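Long-range contact in cell cycle regulatory protein GcrA (Caulobacter crescentus, PDB 5YIU), which activates transcription, probably of cell-cycle genes, through DNA binding, this chain being its small helical DNA-binding domain: residues M5-W19 with Q31-V44. Numbering follows the deposited sequence.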
# COMPACT_ATOMS: atom_id res chain seq x y z
N MET A 5 9.78 2.67 -2.41
CA MET A 5 9.73 1.21 -2.53
C MET A 5 8.97 0.80 -3.78
O MET A 5 7.95 1.39 -4.11
CB MET A 5 9.03 0.58 -1.32
CG MET A 5 9.74 0.75 0.00
SD MET A 5 11.33 -0.09 0.07
CE MET A 5 11.68 0.03 1.82
N SER A 6 9.45 -0.22 -4.47
CA SER A 6 8.74 -0.80 -5.60
C SER A 6 7.47 -1.50 -5.12
O SER A 6 7.47 -2.10 -4.04
CB SER A 6 9.61 -1.84 -6.30
OG SER A 6 10.71 -1.22 -6.95
N TRP A 7 6.42 -1.45 -5.93
CA TRP A 7 5.22 -2.21 -5.66
C TRP A 7 5.42 -3.61 -6.19
O TRP A 7 4.95 -3.96 -7.27
CB TRP A 7 4.01 -1.54 -6.31
CG TRP A 7 3.61 -0.29 -5.59
CD1 TRP A 7 3.78 1.00 -6.03
CD2 TRP A 7 3.01 -0.20 -4.29
NE1 TRP A 7 3.31 1.88 -5.08
CE2 TRP A 7 2.83 1.17 -4.01
CE3 TRP A 7 2.60 -1.14 -3.34
CZ2 TRP A 7 2.27 1.62 -2.82
CZ3 TRP A 7 2.04 -0.70 -2.16
CH2 TRP A 7 1.88 0.67 -1.91
N THR A 8 6.14 -4.41 -5.42
CA THR A 8 6.38 -5.81 -5.74
C THR A 8 5.07 -6.59 -5.68
O THR A 8 4.09 -6.13 -5.10
CB THR A 8 7.33 -6.44 -4.72
OG1 THR A 8 6.74 -6.33 -3.42
CG2 THR A 8 8.69 -5.72 -4.75
N ASP A 9 5.05 -7.77 -6.28
CA ASP A 9 3.85 -8.61 -6.23
C ASP A 9 3.42 -8.85 -4.80
O ASP A 9 2.22 -8.83 -4.50
CB ASP A 9 4.09 -9.94 -6.93
CG ASP A 9 4.20 -9.80 -8.43
OD1 ASP A 9 3.95 -8.69 -8.96
OD2 ASP A 9 4.54 -10.81 -9.09
N GLU A 10 4.37 -9.05 -3.89
CA GLU A 10 4.01 -9.30 -2.50
C GLU A 10 3.39 -8.07 -1.84
O GLU A 10 2.43 -8.17 -1.09
CB GLU A 10 5.21 -9.80 -1.69
CG GLU A 10 4.82 -10.24 -0.28
CD GLU A 10 6.01 -10.60 0.58
OE1 GLU A 10 7.14 -10.63 0.06
OE2 GLU A 10 5.80 -10.84 1.79
N ARG A 11 3.95 -6.90 -2.11
CA ARG A 11 3.44 -5.68 -1.49
C ARG A 11 2.05 -5.35 -2.01
O ARG A 11 1.18 -4.94 -1.25
CB ARG A 11 4.42 -4.53 -1.69
CG ARG A 11 5.67 -4.69 -0.83
CD ARG A 11 6.75 -3.69 -1.16
NE ARG A 11 6.41 -2.36 -0.69
CZ ARG A 11 6.68 -1.91 0.53
NH1 ARG A 11 6.33 -0.68 0.88
NH2 ARG A 11 7.29 -2.68 1.41
N VAL A 12 1.82 -5.61 -3.29
CA VAL A 12 0.51 -5.42 -3.89
C VAL A 12 -0.51 -6.40 -3.30
O VAL A 12 -1.61 -6.01 -2.95
CB VAL A 12 0.57 -5.54 -5.43
CG1 VAL A 12 -0.82 -5.53 -6.03
CG2 VAL A 12 1.40 -4.39 -6.02
N SER A 13 -0.13 -7.66 -3.19
CA SER A 13 -1.02 -8.66 -2.62
C SER A 13 -1.39 -8.32 -1.19
O SER A 13 -2.56 -8.45 -0.80
CB SER A 13 -0.38 -10.05 -2.70
OG SER A 13 -1.18 -11.03 -2.06
N THR A 14 -0.42 -7.89 -0.40
CA THR A 14 -0.66 -7.49 0.97
C THR A 14 -1.58 -6.27 1.05
O THR A 14 -2.53 -6.23 1.84
CB THR A 14 0.67 -7.18 1.67
OG1 THR A 14 1.43 -8.40 1.77
CG2 THR A 14 0.45 -6.61 3.06
N LEU A 15 -1.31 -5.26 0.23
CA LEU A 15 -2.14 -4.06 0.23
C LEU A 15 -3.58 -4.42 -0.10
O LEU A 15 -4.52 -3.95 0.56
CB LEU A 15 -1.59 -3.04 -0.78
CG LEU A 15 -2.38 -1.73 -0.92
CD1 LEU A 15 -1.44 -0.57 -1.25
CD2 LEU A 15 -3.44 -1.85 -2.00
N LYS A 16 -3.75 -5.23 -1.13
CA LYS A 16 -5.08 -5.61 -1.59
C LYS A 16 -5.85 -6.35 -0.49
O LYS A 16 -7.00 -5.99 -0.20
CB LYS A 16 -4.96 -6.47 -2.85
CG LYS A 16 -6.28 -6.96 -3.40
CD LYS A 16 -6.03 -7.81 -4.64
CE LYS A 16 -7.23 -8.66 -4.96
NZ LYS A 16 -6.99 -9.54 -6.14
N LYS A 17 -5.24 -7.35 0.12
CA LYS A 17 -5.89 -8.12 1.18
C LYS A 17 -6.28 -7.23 2.36
O LYS A 17 -7.41 -7.28 2.84
CB LYS A 17 -4.99 -9.25 1.66
CG LYS A 17 -4.83 -10.40 0.67
CD LYS A 17 -3.73 -11.36 1.11
CE LYS A 17 -3.73 -12.64 0.28
NZ LYS A 17 -2.79 -13.67 0.82
N LEU A 18 -5.34 -6.42 2.82
CA LEU A 18 -5.59 -5.55 3.96
C LEU A 18 -6.64 -4.49 3.67
O LEU A 18 -7.45 -4.14 4.53
CB LEU A 18 -4.29 -4.92 4.45
CG LEU A 18 -3.23 -5.90 4.96
CD1 LEU A 18 -2.02 -5.15 5.48
CD2 LEU A 18 -3.80 -6.85 6.03
N TRP A 19 -6.63 -3.97 2.45
CA TRP A 19 -7.64 -2.99 2.07
C TRP A 19 -9.02 -3.63 2.08
O TRP A 19 -9.98 -3.07 2.62
CB TRP A 19 -7.32 -2.37 0.71
CG TRP A 19 -8.24 -1.25 0.35
CD1 TRP A 19 -9.32 -1.32 -0.47
CD2 TRP A 19 -8.18 0.09 0.84
NE1 TRP A 19 -9.93 -0.09 -0.55
CE2 TRP A 19 -9.25 0.79 0.25
CE3 TRP A 19 -7.32 0.77 1.71
CZ2 TRP A 19 -9.48 2.15 0.49
CZ3 TRP A 19 -7.56 2.12 1.96
CH2 TRP A 19 -8.63 2.79 1.35
N GLN A 31 2.19 -1.30 8.10
CA GLN A 31 2.53 -2.72 7.94
C GLN A 31 3.46 -3.00 6.76
O GLN A 31 4.34 -3.84 6.84
CB GLN A 31 1.26 -3.57 7.87
CG GLN A 31 0.46 -3.50 9.16
CD GLN A 31 -0.68 -4.50 9.22
OE1 GLN A 31 -0.61 -5.57 8.61
NE2 GLN A 31 -1.73 -4.16 9.96
N LEU A 32 3.28 -2.28 5.65
CA LEU A 32 4.16 -2.45 4.50
C LEU A 32 5.56 -1.93 4.80
O LEU A 32 6.56 -2.56 4.45
CB LEU A 32 3.60 -1.69 3.30
CG LEU A 32 2.34 -2.25 2.63
CD1 LEU A 32 1.81 -1.24 1.64
CD2 LEU A 32 2.66 -3.57 1.94
N GLY A 33 5.62 -0.77 5.44
CA GLY A 33 6.89 -0.14 5.76
C GLY A 33 7.46 0.66 4.60
O GLY A 33 7.28 0.29 3.44
N GLY A 34 8.14 1.76 4.91
CA GLY A 34 8.82 2.55 3.91
C GLY A 34 7.94 3.23 2.87
O GLY A 34 8.41 3.58 1.79
N VAL A 35 6.67 3.40 3.18
CA VAL A 35 5.73 4.04 2.26
C VAL A 35 4.73 4.84 3.10
O VAL A 35 4.46 4.47 4.25
CB VAL A 35 5.01 2.97 1.37
CG1 VAL A 35 4.16 2.03 2.22
CG2 VAL A 35 4.18 3.62 0.28
N THR A 36 4.22 5.94 2.56
CA THR A 36 3.30 6.78 3.32
C THR A 36 1.84 6.43 3.08
O THR A 36 1.48 5.73 2.12
CB THR A 36 3.44 8.25 2.94
OG1 THR A 36 3.11 8.41 1.56
CG2 THR A 36 4.85 8.76 3.21
N ARG A 37 1.00 6.95 3.96
CA ARG A 37 -0.44 6.83 3.85
C ARG A 37 -0.95 7.28 2.47
O ARG A 37 -1.70 6.56 1.80
CB ARG A 37 -1.07 7.67 4.95
CG ARG A 37 -2.55 7.73 4.88
CD ARG A 37 -3.12 8.61 5.97
NE ARG A 37 -4.57 8.50 5.95
CZ ARG A 37 -5.36 9.21 5.14
NH1 ARG A 37 -4.84 10.09 4.32
NH2 ARG A 37 -6.67 9.03 5.17
N ASN A 38 -0.52 8.46 2.04
CA ASN A 38 -1.00 8.97 0.76
C ASN A 38 -0.53 8.14 -0.42
O ASN A 38 -1.25 8.02 -1.41
CB ASN A 38 -0.58 10.43 0.58
CG ASN A 38 -1.39 11.38 1.45
OD1 ASN A 38 -2.32 10.97 2.15
ND2 ASN A 38 -1.04 12.66 1.41
N ALA A 39 0.67 7.56 -0.33
CA ALA A 39 1.15 6.73 -1.42
C ALA A 39 0.34 5.43 -1.50
O ALA A 39 0.04 4.93 -2.59
CB ALA A 39 2.64 6.45 -1.28
N VAL A 40 -0.06 4.90 -0.34
CA VAL A 40 -0.96 3.75 -0.31
C VAL A 40 -2.29 4.09 -0.98
O VAL A 40 -2.80 3.33 -1.80
CB VAL A 40 -1.16 3.24 1.13
CG1 VAL A 40 -2.34 2.29 1.21
CG2 VAL A 40 0.11 2.57 1.65
N ILE A 41 -2.85 5.25 -0.64
CA ILE A 41 -4.10 5.68 -1.26
C ILE A 41 -3.97 5.76 -2.79
O ILE A 41 -4.82 5.26 -3.52
CB ILE A 41 -4.58 7.04 -0.69
CG1 ILE A 41 -5.04 6.84 0.76
CG2 ILE A 41 -5.70 7.63 -1.55
CD1 ILE A 41 -5.31 8.14 1.52
N GLY A 42 -2.88 6.34 -3.27
CA GLY A 42 -2.66 6.41 -4.69
C GLY A 42 -2.64 5.04 -5.35
O GLY A 42 -3.19 4.84 -6.44
N LYS A 43 -1.98 4.08 -4.70
CA LYS A 43 -1.91 2.72 -5.24
C LYS A 43 -3.28 2.04 -5.24
O LYS A 43 -3.63 1.36 -6.20
CB LYS A 43 -0.88 1.89 -4.47
CG LYS A 43 -0.67 0.49 -5.01
CD LYS A 43 -0.22 0.49 -6.46
CE LYS A 43 0.19 -0.91 -6.89
NZ LYS A 43 0.58 -0.94 -8.33
N VAL A 44 -4.04 2.19 -4.16
CA VAL A 44 -5.42 1.70 -4.11
C VAL A 44 -6.22 2.25 -5.29
O VAL A 44 -6.96 1.52 -5.96
CB VAL A 44 -6.10 2.10 -2.79
CG1 VAL A 44 -7.60 1.88 -2.86
CG2 VAL A 44 -5.49 1.35 -1.61
O HOH W 1 7.80 4.06 -0.81
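Gln31 and Leu18 make the first touch, the amide oxygen OE1 of Gln31 resting against the methyl CD1 of Leu18. One residue on, Leu32 spreads its two methyls over different neighbours: CD1 meets the edge of the Trp7 indole, 3.8 Å from CZ3, while CD2 packs against CG2 of Thr14. The end of helix 25-32 is then gripped by Arg11, whose chain bends at chi3 (73°) to bring the guanidinium up to two successive carbonyls. NH1 of Arg11 gives a nearly straight bond, 2.9 Å, to O of Gly33, which lies in the guanidinium plane; NH2 reaches O of Leu32 at 3.1 Å, a more bent bond that arrives from above the carbonyl plane. In one of its two conformers Met5 has CB over one face of this guanidinium, and a water links its N to Gly34 O. Gly33 and Gly34, both with positive phi, turn the chain toward Val35, whose CG1 lies near Arg11 NH1.

Within helix 37-47, capped by the Thr36 side chain, Val40 slides CG1 past CD1 of Leu15. Lys43 follows with its aliphatic chain laid along the Trp7 indole: CG stands over the face, 3.7 Å from the centroid of the six-membered ring in a CH-pi contact, and CE continues to CG2 of Val12. Val44 closes the series, packing CG2 against Leu15 CD2, 3.8 Å away, and placing CG1 over a face of Trp19. Leu47, further along the same helix, also packs against Val12 and Leu15. Helices 9-19 and 37-44 cross almost perpendicularly, at -88°, in a compact three-helix domain whose helices 25-32 and 37-47 form the helix-turn-helix, with helix 9-21 packed across them; helix 37-47 would correspond to the recognition helix.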